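Local structure of Lmo0488 protein (Listeria monocytogenes serovar 1/2a, 5TED) at residues Ile5-Ile10 and His16-Leu21; Gln23-Val28 and Ile34-Phe39; Tyr11-His16 and Thr75-Val80. The protein senses shikimate as the effector-binding domain of QuiR, a LysR-type regulator that activates transcription of protocatechuate biosynthesis genes and probably binds DNA through another domain. One frame throughout, in Å; residues are numbered along the deposited sequence.

Interaction 1 (Ile5-Ile10 and His16-Leu21); sequences IDLGFI and HTVPEL. With SKM ((3R,4S,5R)-3,4,5-trihydroxycyclohex-1-ene-1-carboxylic acid), chain D.
A 2.9 Å hydrogen bond from Glu20 N to His16 O closes the first turn of helix 17-26, the turn from which Val18 reaches Phe9 and Leu7 of strand 4-10. The N-cap residue thus supplies the acceptor, and Leu21 N repeats the pattern with Thr17 O at 3.0 Å. Strand and helix are the first two elements of a beta-alpha-beta unit that continues into strand 35-41, within the periplasmic-binding-protein-like fold shared by LysR effector domains.

The contact itself is apolar. Phe9 and Val18 approach from opposite directions, and CG2 of Val18 sits above the middle of the phenyl ring, 3.8 Å from its centroid and only 13° off the normal, a CH-pi contact over the face. CG of Phe9 lies between its backbone N and carbonyl carbon; this chi1 of 54° directs the ring toward the helix, and chi2 near 86° lays its face against Val18. The other methyl, CG1 of Val18, lies off-centre, 4.0 Å from Phe9 CE2, and also borders Leu7, whose CD2 is 4.4 Å away. One branched side chain therefore bridges two residues that share a side of the strand. All three are buried; Ile59 of strand 57-60 also packs on both Phe9 and Val18. Ala140 and Gly143 of the second subunit pack against Phe9 and Pro19, which places this layer beside the subunit interface.

At the far end of the strand Ile10 turns to the shikimate pocket instead. Its CD1 lies 3.7 Å from shikimate O3, and its CG2 methyl approaches carboxylate oxygen O2 at 3.5 Å.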
loop_
_atom_site.group_PDB
_atom_site.type_symbol
_atom_site.label_atom_id
_atom_site.label_comp_id
_atom_site.label_asym_id
_atom_site.label_seq_id
_atom_site.Cartn_x
_atom_site.Cartn_y
_atom_site.Cartn_z
ATOM N N ILE A 5 -8.506 -16.575 11.514
ATOM C CA ILE A 5 -7.976 -15.404 12.196
ATOM C C ILE A 5 -8.051 -14.235 11.229
ATOM O O ILE A 5 -7.468 -14.281 10.136
ATOM C CB ILE A 5 -6.532 -15.599 12.683
ATOM C CG1 ILE A 5 -6.471 -16.715 13.722
ATOM C CG2 ILE A 5 -5.984 -14.258 13.231
ATOM C CD1 ILE A 5 -5.072 -17.171 14.046
ATOM N N ASP A 6 -8.772 -13.194 11.620
ATOM C CA ASP A 6 -8.785 -11.960 10.846
ATOM C C ASP A 6 -7.743 -11.032 11.442
ATOM O O ASP A 6 -7.908 -10.533 12.561
ATOM C CB ASP A 6 -10.165 -11.318 10.850
ATOM C CG ASP A 6 -11.169 -12.120 10.060
ATOM O OD1 ASP A 6 -10.813 -12.623 8.964
ATOM O OD2 ASP A 6 -12.299 -12.245 10.542
ATOM N N LEU A 7 -6.682 -10.782 10.685
ATOM C CA LEU A 7 -5.550 -10.008 11.177
ATOM C C LEU A 7 -5.446 -8.717 10.377
ATOM O O LEU A 7 -5.247 -8.754 9.157
ATOM C CB LEU A 7 -4.277 -10.836 11.054
ATOM C CG LEU A 7 -3.003 -10.143 11.503
ATOM C CD1 LEU A 7 -3.058 -9.942 13.040
ATOM C CD2 LEU A 7 -1.851 -11.038 11.068
ATOM N N GLY A 8 -5.544 -7.585 11.061
ATOM C CA GLY A 8 -5.372 -6.274 10.441
ATOM C C GLY A 8 -4.035 -5.678 10.844
ATOM O O GLY A 8 -3.615 -5.823 11.987
ATOM N N PHE A 9 -3.374 -5.005 9.901
ATOM C CA PHE A 9 -2.050 -4.484 10.210
ATOM C C PHE A 9 -1.699 -3.258 9.374
ATOM O O PHE A 9 -2.247 -3.023 8.291
ATOM C CB PHE A 9 -0.981 -5.569 10.056
ATOM C CG PHE A 9 -0.955 -6.262 8.715
ATOM C CD1 PHE A 9 -0.236 -5.723 7.654
ATOM C CD2 PHE A 9 -1.592 -7.491 8.533
ATOM C CE1 PHE A 9 -0.155 -6.385 6.429
ATOM C CE2 PHE A 9 -1.523 -8.158 7.309
ATOM C CZ PHE A 9 -0.807 -7.609 6.260
ATOM N N ILE A 10 -0.760 -2.474 9.913
ATOM C CA ILE A 10 -0.274 -1.288 9.221
ATOM C C ILE A 10 0.597 -1.720 8.049
ATOM O O ILE A 10 1.268 -2.760 8.091
ATOM C CB ILE A 10 0.495 -0.366 10.184
ATOM C CG1 ILE A 10 1.655 -1.125 10.834
ATOM C CG2 ILE A 10 -0.416 0.178 11.265
ATOM C CD1 ILE A 10 2.488 -0.256 11.823
ATOM N N HIS A 16 7.332 -8.163 4.975
ATOM C CA HIS A 16 8.187 -9.172 5.601
ATOM C C HIS A 16 7.712 -9.676 6.957
ATOM O O HIS A 16 7.844 -10.873 7.245
ATOM C CB HIS A 16 9.602 -8.633 5.785
ATOM C CG HIS A 16 10.219 -8.125 4.517
ATOM N ND1 HIS A 16 10.706 -8.960 3.534
ATOM C CD2 HIS A 16 10.380 -6.863 4.051
ATOM C CE1 HIS A 16 11.151 -8.234 2.522
ATOM N NE2 HIS A 16 10.971 -6.958 2.813
ATOM N N THR A 17 7.227 -8.781 7.823
ATOM C CA THR A 17 6.970 -9.179 9.209
ATOM C C THR A 17 5.799 -10.147 9.309
ATOM O O THR A 17 5.923 -11.216 9.916
ATOM C CB THR A 17 6.754 -7.947 10.090
ATOM O OG1 THR A 17 7.988 -7.219 10.165
ATOM C CG2 THR A 17 6.345 -8.372 11.510
ATOM N N VAL A 18 4.642 -9.793 8.742
ATOM C CA VAL A 18 3.504 -10.717 8.768
ATOM C C VAL A 18 3.823 -12.021 8.045
ATOM O O VAL A 18 3.568 -13.094 8.617
ATOM C CB VAL A 18 2.242 -10.022 8.228
ATOM C CG1 VAL A 18 1.190 -11.033 7.864
ATOM C CG2 VAL A 18 1.702 -9.089 9.290
ATOM N N PRO A 19 4.402 -12.013 6.835
ATOM C CA PRO A 19 4.809 -13.280 6.198
ATOM C C PRO A 19 5.700 -14.141 7.079
ATOM O O PRO A 19 5.500 -15.361 7.159
ATOM C CB PRO A 19 5.576 -12.801 4.953
ATOM C CG PRO A 19 4.940 -11.461 4.621
ATOM C CD PRO A 19 4.655 -10.845 5.967
ATOM N N GLU A 20 6.676 -13.526 7.760
ATOM C CA GLU A 20 7.576 -14.278 8.634
ATOM C C GLU A 20 6.821 -14.922 9.791
ATOM O O GLU A 20 7.056 -16.089 10.131
ATOM C CB GLU A 20 8.674 -13.356 9.169
ATOM C CG GLU A 20 9.772 -14.109 9.996
ATOM C CD GLU A 20 10.942 -13.207 10.416
ATOM O OE1 GLU A 20 10.997 -12.043 9.972
ATOM O OE2 GLU A 20 11.815 -13.667 11.186
ATOM N N LEU A 21 5.921 -14.168 10.419
ATOM C CA LEU A 21 5.111 -14.700 11.513
ATOM C C LEU A 21 4.193 -15.821 11.036
ATOM O O LEU A 21 4.091 -16.875 11.676
ATOM C CB LEU A 21 4.282 -13.563 12.128
ATOM C CG LEU A 21 5.050 -12.528 12.954
ATOM C CD1 LEU A 21 4.160 -11.373 13.297
ATOM C CD2 LEU A 21 5.576 -13.169 14.260
HETATM O O12 SKM D . 2.376 2.711 6.866
HETATM C C8 SKM D . 2.325 4.106 7.151
HETATM C C6 SKM D . 1.045 4.518 7.430
HETATM O O7 SKM D . 1.001 5.914 7.724
HETATM C C5 SKM D . 0.380 3.767 8.743
HETATM C C4 SKM D . 1.250 3.806 9.924
HETATM C C1 SKM D . 0.700 3.560 11.337
HETATM O O2 SKM D . -0.541 3.692 11.540
HETATM O O3 SKM D . 1.487 3.250 12.283
HETATM C C10 SKM D . 2.822 4.043 9.720
HETATM C C9 SKM D . 3.348 4.439 8.450
HETATM O O11 SKM D . 4.532 3.775 8.247
#

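Interaction 2 (Gln23-Val28 and Ile34-Phe39); sequences QNFTKV and ITFSFF
Phe25 meets Ile34 and Phe36 through CD2, CE2 and CZ of its ring, each in a different way. The terminal methyl CD1 of Ile34 arrives at the ring edge, close to the ring plane, and straddles the CE2-CZ bond of Phe25 with both carbons at 3.6 Å. The two side chains run at about a right angle, and the isoleucine presents its terminal methyl to the ring edge. Phe36 meets the same ring with its outermost carbon: CZ is 4.0 Å from Phe25 CD2 and 4.2 Å from Phe25 CE2. Here CD2 of Phe25 lies near the plane of the Phe36 ring, at its edge, while Phe36 CZ approaches the Phe25 ring on a slant.

CG of Phe25 stands opposite the backbone N (chi1 -178°), which swings the ring off helix 17-26 and toward the sheet. The contact belongs to the second half of a beta-alpha-beta crossover, where the chain returns from that helix to strand 35-41, parallel to and next to strand 4-10. Ile34 and Phe36 alternate with Thr35, so their side chains point to the same side, toward the helix.

The aromatic cluster extends further: His31 stacks on Phe25, and Phe196 of helix 191-208 makes edge-to-face contacts with both phenylalanines. His31 ND1 is also hydrogen-bonded to Phe25 O, tying the connecting loop to the same residue. Lys27 N makes weak 3.3 Å bonds to Gln23 O and Asn24 O. Tyr149 of the second subunit packs against Phe36 and Thr26.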
loop_
_atom_site.group_PDB
_atom_site.type_symbol
_atom_site.label_atom_id
_atom_site.label_comp_id
_atom_site.label_asym_id
_atom_site.label_seq_id
_atom_site.Cartn_x
_atom_site.Cartn_y
_atom_site.Cartn_z
ATOM N N GLN A 23 4.379 -17.728 8.281
ATOM C CA GLN A 23 5.113 -18.899 7.823
ATOM C C GLN A 23 5.613 -19.725 9.010
ATOM O O GLN A 23 5.453 -20.950 9.036
ATOM C CB GLN A 23 6.263 -18.464 6.905
ATOM C CG GLN A 23 6.930 -19.608 6.134
ATOM C CD GLN A 23 7.913 -20.385 6.969
ATOM O OE1 GLN A 23 8.630 -19.817 7.786
ATOM N NE2 GLN A 23 7.962 -21.690 6.761
ATOM N N ASN A 24 6.204 -19.066 10.015
ATOM C CA ASN A 24 6.725 -19.803 11.165
ATOM C C ASN A 24 5.598 -20.385 12.017
ATOM O O ASN A 24 5.688 -21.533 12.473
ATOM C CB ASN A 24 7.633 -18.900 12.006
ATOM C CG ASN A 24 9.055 -18.816 11.452
ATOM O OD1 ASN A 24 9.870 -19.700 11.718
ATOM N ND2 ASN A 24 9.359 -17.765 10.687
ATOM N N PHE A 25 4.511 -19.640 12.202
ATOM C CA PHE A 25 3.354 -20.180 12.915
ATOM C C PHE A 25 2.830 -21.458 12.264
ATOM O O PHE A 25 2.524 -22.446 12.952
ATOM C CB PHE A 25 2.255 -19.114 12.945
ATOM C CG PHE A 25 1.012 -19.522 13.683
ATOM C CD1 PHE A 25 1.004 -19.576 15.062
ATOM C CD2 PHE A 25 -0.174 -19.758 13.000
ATOM C CE1 PHE A 25 -0.140 -19.914 15.752
ATOM C CE2 PHE A 25 -1.333 -20.077 13.686
ATOM C CZ PHE A 25 -1.315 -20.159 15.068
ATOM N N THR A 26 2.737 -21.464 10.938
ATOM C CA THR A 26 2.071 -22.529 10.195
ATOM C C THR A 26 2.935 -23.767 10.021
ATOM O O THR A 26 2.434 -24.788 9.521
ATOM C CB THR A 26 1.615 -21.997 8.826
ATOM O OG1 THR A 26 0.749 -20.871 9.031
ATOM C CG2 THR A 26 0.822 -23.066 8.053
ATOM N N LYS A 27 4.215 -23.712 10.405
ATOM C CA LYS A 27 5.033 -24.917 10.366
ATOM C C LYS A 27 4.558 -25.940 11.381
ATOM O O LYS A 27 4.734 -27.146 11.171
ATOM C CB LYS A 27 6.491 -24.590 10.692
ATOM C CG LYS A 27 7.184 -23.696 9.727
ATOM C CD LYS A 27 8.390 -23.040 10.372
ATOM C CE LYS A 27 9.520 -24.008 10.608
ATOM N NZ LYS A 27 10.685 -23.272 11.182
ATOM N N VAL A 28 3.937 -25.481 12.468
ATOM C CA VAL A 28 3.465 -26.381 13.522
ATOM C C VAL A 28 2.272 -27.191 13.038
ATOM O O VAL A 28 1.319 -26.647 12.464
ATOM C CB VAL A 28 3.116 -25.590 14.793
ATOM C CG1 VAL A 28 2.754 -26.531 15.919
ATOM C CG2 VAL A 28 4.273 -24.696 15.200
ATOM N N ILE A 34 -5.502 -23.782 10.500
ATOM C CA ILE A 34 -5.987 -22.432 10.769
ATOM C C ILE A 34 -5.974 -21.628 9.472
ATOM O O ILE A 34 -5.081 -21.793 8.632
ATOM C CB ILE A 34 -5.106 -21.778 11.841
ATOM C CG1 ILE A 34 -5.208 -22.563 13.151
ATOM C CG2 ILE A 34 -5.453 -20.268 11.998
ATOM C CD1 ILE A 34 -4.269 -22.085 14.207
ATOM N N THR A 35 -6.973 -20.775 9.274
ATOM C CA THR A 35 -6.977 -19.924 8.092
ATOM C C THR A 35 -6.883 -18.464 8.514
ATOM O O THR A 35 -7.167 -18.117 9.661
ATOM C CB THR A 35 -8.235 -20.134 7.247
ATOM O OG1 THR A 35 -9.400 -19.674 7.968
ATOM C CG2 THR A 35 -8.381 -21.616 6.964
ATOM N N PHE A 36 -6.486 -17.604 7.575
ATOM C CA PHE A 36 -6.330 -16.180 7.833
ATOM C C PHE A 36 -7.031 -15.367 6.754
ATOM O O PHE A 36 -7.132 -15.790 5.597
ATOM C CB PHE A 36 -4.871 -15.727 7.820
ATOM C CG PHE A 36 -4.043 -16.189 8.979
ATOM C CD1 PHE A 36 -3.478 -17.453 8.990
ATOM C CD2 PHE A 36 -3.766 -15.321 10.025
ATOM C CE1 PHE A 36 -2.677 -17.863 10.049
ATOM C CE2 PHE A 36 -2.961 -15.720 11.079
ATOM C CZ PHE A 36 -2.418 -16.991 11.086
ATOM N N SER A 37 -7.471 -14.171 7.137
ATOM C CA SER A 37 -7.709 -13.077 6.205
ATOM C C SER A 37 -6.900 -11.882 6.685
ATOM O O SER A 37 -6.801 -11.652 7.895
ATOM C CB SER A 37 -9.194 -12.742 6.097
ATOM O OG SER A 37 -9.802 -13.584 5.126
ATOM N N PHE A 38 -6.234 -11.200 5.753
ATOM C CA PHE A 38 -5.283 -10.140 6.069
ATOM C C PHE A 38 -5.799 -8.794 5.582
ATOM O O PHE A 38 -6.119 -8.643 4.398
ATOM C CB PHE A 38 -3.932 -10.430 5.422
ATOM C CG PHE A 38 -3.349 -11.739 5.832
ATOM C CD1 PHE A 38 -2.848 -11.903 7.105
ATOM C CD2 PHE A 38 -3.320 -12.808 4.949
ATOM C CE1 PHE A 38 -2.306 -13.105 7.498
ATOM C CE2 PHE A 38 -2.804 -14.021 5.338
ATOM C CZ PHE A 38 -2.278 -14.163 6.625
ATOM N N PHE A 39 -5.825 -7.812 6.473
ATOM C CA PHE A 39 -6.292 -6.466 6.159
ATOM C C PHE A 39 -5.162 -5.463 6.377
ATOM O O PHE A 39 -4.350 -5.636 7.288
ATOM C CB PHE A 39 -7.509 -6.135 7.018
ATOM C CG PHE A 39 -8.592 -7.165 6.911
ATOM C CD1 PHE A 39 -8.559 -8.313 7.696
ATOM C CD2 PHE A 39 -9.616 -7.017 5.988
ATOM C CE1 PHE A 39 -9.549 -9.284 7.586
ATOM C CE2 PHE A 39 -10.614 -7.991 5.874
ATOM C CZ PHE A 39 -10.578 -9.119 6.673
#

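Interaction 3 (Tyr11-His16 and Thr75-Val80); sequences YTMGAH and TKQELV. With SKM ((3R,4S,5R)-3,4,5-trihydroxycyclohex-1-ene-1-carboxylic acid), chain D.
The chi1 torsion of Thr12, 60°, places OG1 between the backbone N and the carbonyl carbon, facing Gln77, whose chain runs extended beyond CG and brings its amide to meet it. The side chains come from opposite directions, and Gln77 NE2 donates to Thr12 OG1 in a 2.9 Å hydrogen bond with an N-H...O angle of 151°. The hydroxyl oxygen lies 16° out of the amide plane, and the bond is moderately bent. Gln77 OE1 in turn receives a hydrogen bond from Arg177 NE, so both ends of the amide have partners and its rotation is fixed between Thr12 and a pocket arginine.

Met13 adds an apolar side to this bridge. Bent at both chi2 and chi3, its chain curls back so that SD reaches Thr75 CG2 tip to tip at 4.0 Å and the methyl CE lies 3.7 Å from Gln77 NE2. Ile179 of strand 177-184 touches Met13, Thr75 and Gln77. Within 11-16 a single turn is held by Gly14 N to Tyr11 O, 3.1 Å, just before His16, the N-cap residue of helix 17-26.

Tyr11 and Thr12 of this turn also line the shikimate pocket. CG2 of Thr12, the branch not used by Gln77, comes within 3.9 Å of ligand O11, while O12 sits in the plane of the Tyr11 ring at its edge, 3.6 Å from CD2. Tyr11 OH is hydrogen-bonded to Glu136. The turn after the first strand, pinned to the long strand 69-84, thus forms part of the wall of the effector pocket, as in the periplasmic-binding-protein-like fold of LysR-type regulators.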
loop_
_atom_site.group_PDB
_atom_site.type_symbol
_atom_site.label_atom_id
_atom_site.label_comp_id
_atom_site.label_asym_id
_atom_site.label_seq_id
_atom_site.Cartn_x
_atom_site.Cartn_y
_atom_site.Cartn_z
ATOM N N TYR A 11 0.578 -0.901 6.993
ATOM C CA TYR A 11 1.095 -1.295 5.688
ATOM C C TYR A 11 2.496 -1.889 5.752
ATOM O O TYR A 11 2.810 -2.849 5.031
ATOM C CB TYR A 11 1.109 -0.088 4.772
ATOM C CG TYR A 11 -0.243 0.499 4.485
ATOM C CD1 TYR A 11 -1.132 -0.141 3.635
ATOM C CD2 TYR A 11 -0.620 1.714 5.049
ATOM C CE1 TYR A 11 -2.377 0.415 3.344
ATOM C CE2 TYR A 11 -1.865 2.283 4.767
ATOM C CZ TYR A 11 -2.733 1.619 3.913
ATOM O OH TYR A 11 -3.957 2.163 3.604
ATOM N N THR A 12 3.398 -1.264 6.511
ATOM C CA THR A 12 4.772 -1.740 6.379
ATOM C C THR A 12 4.927 -3.175 6.869
ATOM O O THR A 12 5.962 -3.787 6.606
ATOM C CB THR A 12 5.786 -0.837 7.098
ATOM O OG1 THR A 12 5.496 -0.779 8.497
ATOM C CG2 THR A 12 5.803 0.583 6.487
ATOM N N MET A 13 3.940 -3.724 7.575
ATOM C CA MET A 13 4.098 -5.089 8.062
ATOM C C MET A 13 3.850 -6.146 6.987
ATOM O O MET A 13 4.156 -7.319 7.223
ATOM C CB MET A 13 3.180 -5.330 9.258
ATOM C CG MET A 13 3.483 -4.439 10.473
ATOM S SD MET A 13 5.015 -4.836 11.365
ATOM C CE MET A 13 6.217 -3.824 10.507
ATOM N N GLY A 14 3.332 -5.765 5.814
ATOM C CA GLY A 14 2.990 -6.771 4.806
ATOM C C GLY A 14 4.198 -7.366 4.111
ATOM O O GLY A 14 4.213 -8.554 3.781
ATOM N N ALA A 15 5.231 -6.555 3.887
ATOM C CA ALA A 15 6.350 -6.997 3.054
ATOM C C ALA A 15 7.066 -8.200 3.664
ATOM O O ALA A 15 7.400 -9.157 2.955
ATOM C CB ALA A 15 7.333 -5.845 2.838
ATOM N N HIS A 16 7.332 -8.163 4.975
ATOM C CA HIS A 16 8.187 -9.172 5.601
ATOM C C HIS A 16 7.712 -9.676 6.957
ATOM O O HIS A 16 7.844 -10.873 7.245
ATOM C CB HIS A 16 9.602 -8.633 5.785
ATOM C CG HIS A 16 10.219 -8.125 4.517
ATOM N ND1 HIS A 16 10.706 -8.960 3.534
ATOM C CD2 HIS A 16 10.380 -6.863 4.051
ATOM C CE1 HIS A 16 11.151 -8.234 2.522
ATOM N NE2 HIS A 16 10.971 -6.958 2.813
ATOM N N THR A 75 7.308 -5.443 17.594
ATOM C CA THR A 75 8.531 -5.197 16.827
ATOM C C THR A 75 8.838 -3.701 16.889
ATOM O O THR A 75 8.214 -2.956 17.647
ATOM C CB THR A 75 8.378 -5.729 15.395
ATOM O OG1 THR A 75 9.608 -5.576 14.694
ATOM C CG2 THR A 75 7.244 -5.000 14.635
ATOM N N LYS A 76 9.818 -3.258 16.104
ATOM C CA LYS A 76 10.211 -1.853 16.122
ATOM C C LYS A 76 10.741 -1.460 14.753
ATOM O O LYS A 76 11.057 -2.316 13.923
ATOM C CB LYS A 76 11.274 -1.574 17.183
ATOM C CG LYS A 76 12.595 -2.285 16.932
ATOM C CD LYS A 76 13.470 -2.232 18.180
ATOM C CE LYS A 76 14.703 -3.102 18.016
ATOM N NZ LYS A 76 15.379 -2.802 16.719
ATOM N N GLN A 77 10.840 -0.149 14.522
ATOM C CA GLN A 77 11.418 0.361 13.283
ATOM C C GLN A 77 12.348 1.518 13.595
ATOM O O GLN A 77 12.274 2.133 14.663
ATOM C CB GLN A 77 10.336 0.815 12.294
ATOM C CG GLN A 77 9.457 -0.316 11.824
ATOM C CD GLN A 77 8.305 0.153 10.982
ATOM O OE1 GLN A 77 7.710 1.203 11.245
ATOM N NE2 GLN A 77 7.978 -0.625 9.958
ATOM N N GLU A 78 13.226 1.807 12.642
ATOM C CA GLU A 78 14.120 2.951 12.717
ATOM C C GLU A 78 13.571 4.050 11.810
ATOM O O GLU A 78 13.357 3.821 10.617
ATOM C CB GLU A 78 15.535 2.553 12.291
ATOM C CG GLU A 78 16.529 3.706 12.251
ATOM C CD GLU A 78 17.812 3.363 11.487
ATOM O OE1 GLU A 78 17.964 2.195 11.046
ATOM O OE2 GLU A 78 18.668 4.268 11.326
ATOM N N LEU A 79 13.353 5.236 12.369
ATOM C CA LEU A 79 12.987 6.383 11.549
ATOM C C LEU A 79 14.222 6.959 10.862
ATOM O O LEU A 79 15.278 7.102 11.479
ATOM C CB LEU A 79 12.313 7.449 12.405
ATOM C CG LEU A 79 10.903 7.084 12.858
ATOM C CD1 LEU A 79 10.257 8.297 13.542
ATOM C CD2 LEU A 79 10.091 6.577 11.665
ATOM N N VAL A 80 14.086 7.265 9.565
ATOM C CA VAL A 80 15.153 7.847 8.763
ATOM C C VAL A 80 14.589 9.039 8.002
ATOM O O VAL A 80 13.377 9.197 7.863
ATOM C CB VAL A 80 15.764 6.837 7.765
ATOM C CG1 VAL A 80 16.576 5.794 8.484
ATOM C CG2 VAL A 80 14.656 6.178 6.902
HETATM O O12 SKM D . 2.376 2.711 6.866
HETATM C C8 SKM D . 2.325 4.106 7.151
HETATM C C6 SKM D . 1.045 4.518 7.430
HETATM O O7 SKM D . 1.001 5.914 7.724
HETATM C C5 SKM D . 0.380 3.767 8.743
HETATM C C4 SKM D . 1.250 3.806 9.924
HETATM C C1 SKM D . 0.700 3.560 11.337
HETATM O O2 SKM D . -0.541 3.692 11.540
HETATM O O3 SKM D . 1.487 3.250 12.283
HETATM C C10 SKM D . 2.822 4.043 9.720
HETATM C C9 SKM D . 3.348 4.439 8.450
HETATM O O11 SKM D . 4.532 3.775 8.247
#

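How the interactions relate
Interactions 1 and 2 are successive halves of one beta-alpha-beta unit: strand 4-10 packs on the start of helix 17-26, and strand 35-41 on its later part. Their centres are about 9 Å apart, and the strands are joined by probable hydrogen bonds such as Phe9 N to Phe39 O, 2.9 Å. Interaction 3 shares His16 with interaction 1 and lies about 11 Å from it between centres; Val18 N probably bonds Met13 O at 2.9 Å, linking the pocket turn to the first turn of the helix. Shikimate touches interactions 1 and 3. Interaction 2, about 19 Å from interaction 3 between centres, lies toward the other end of the unit.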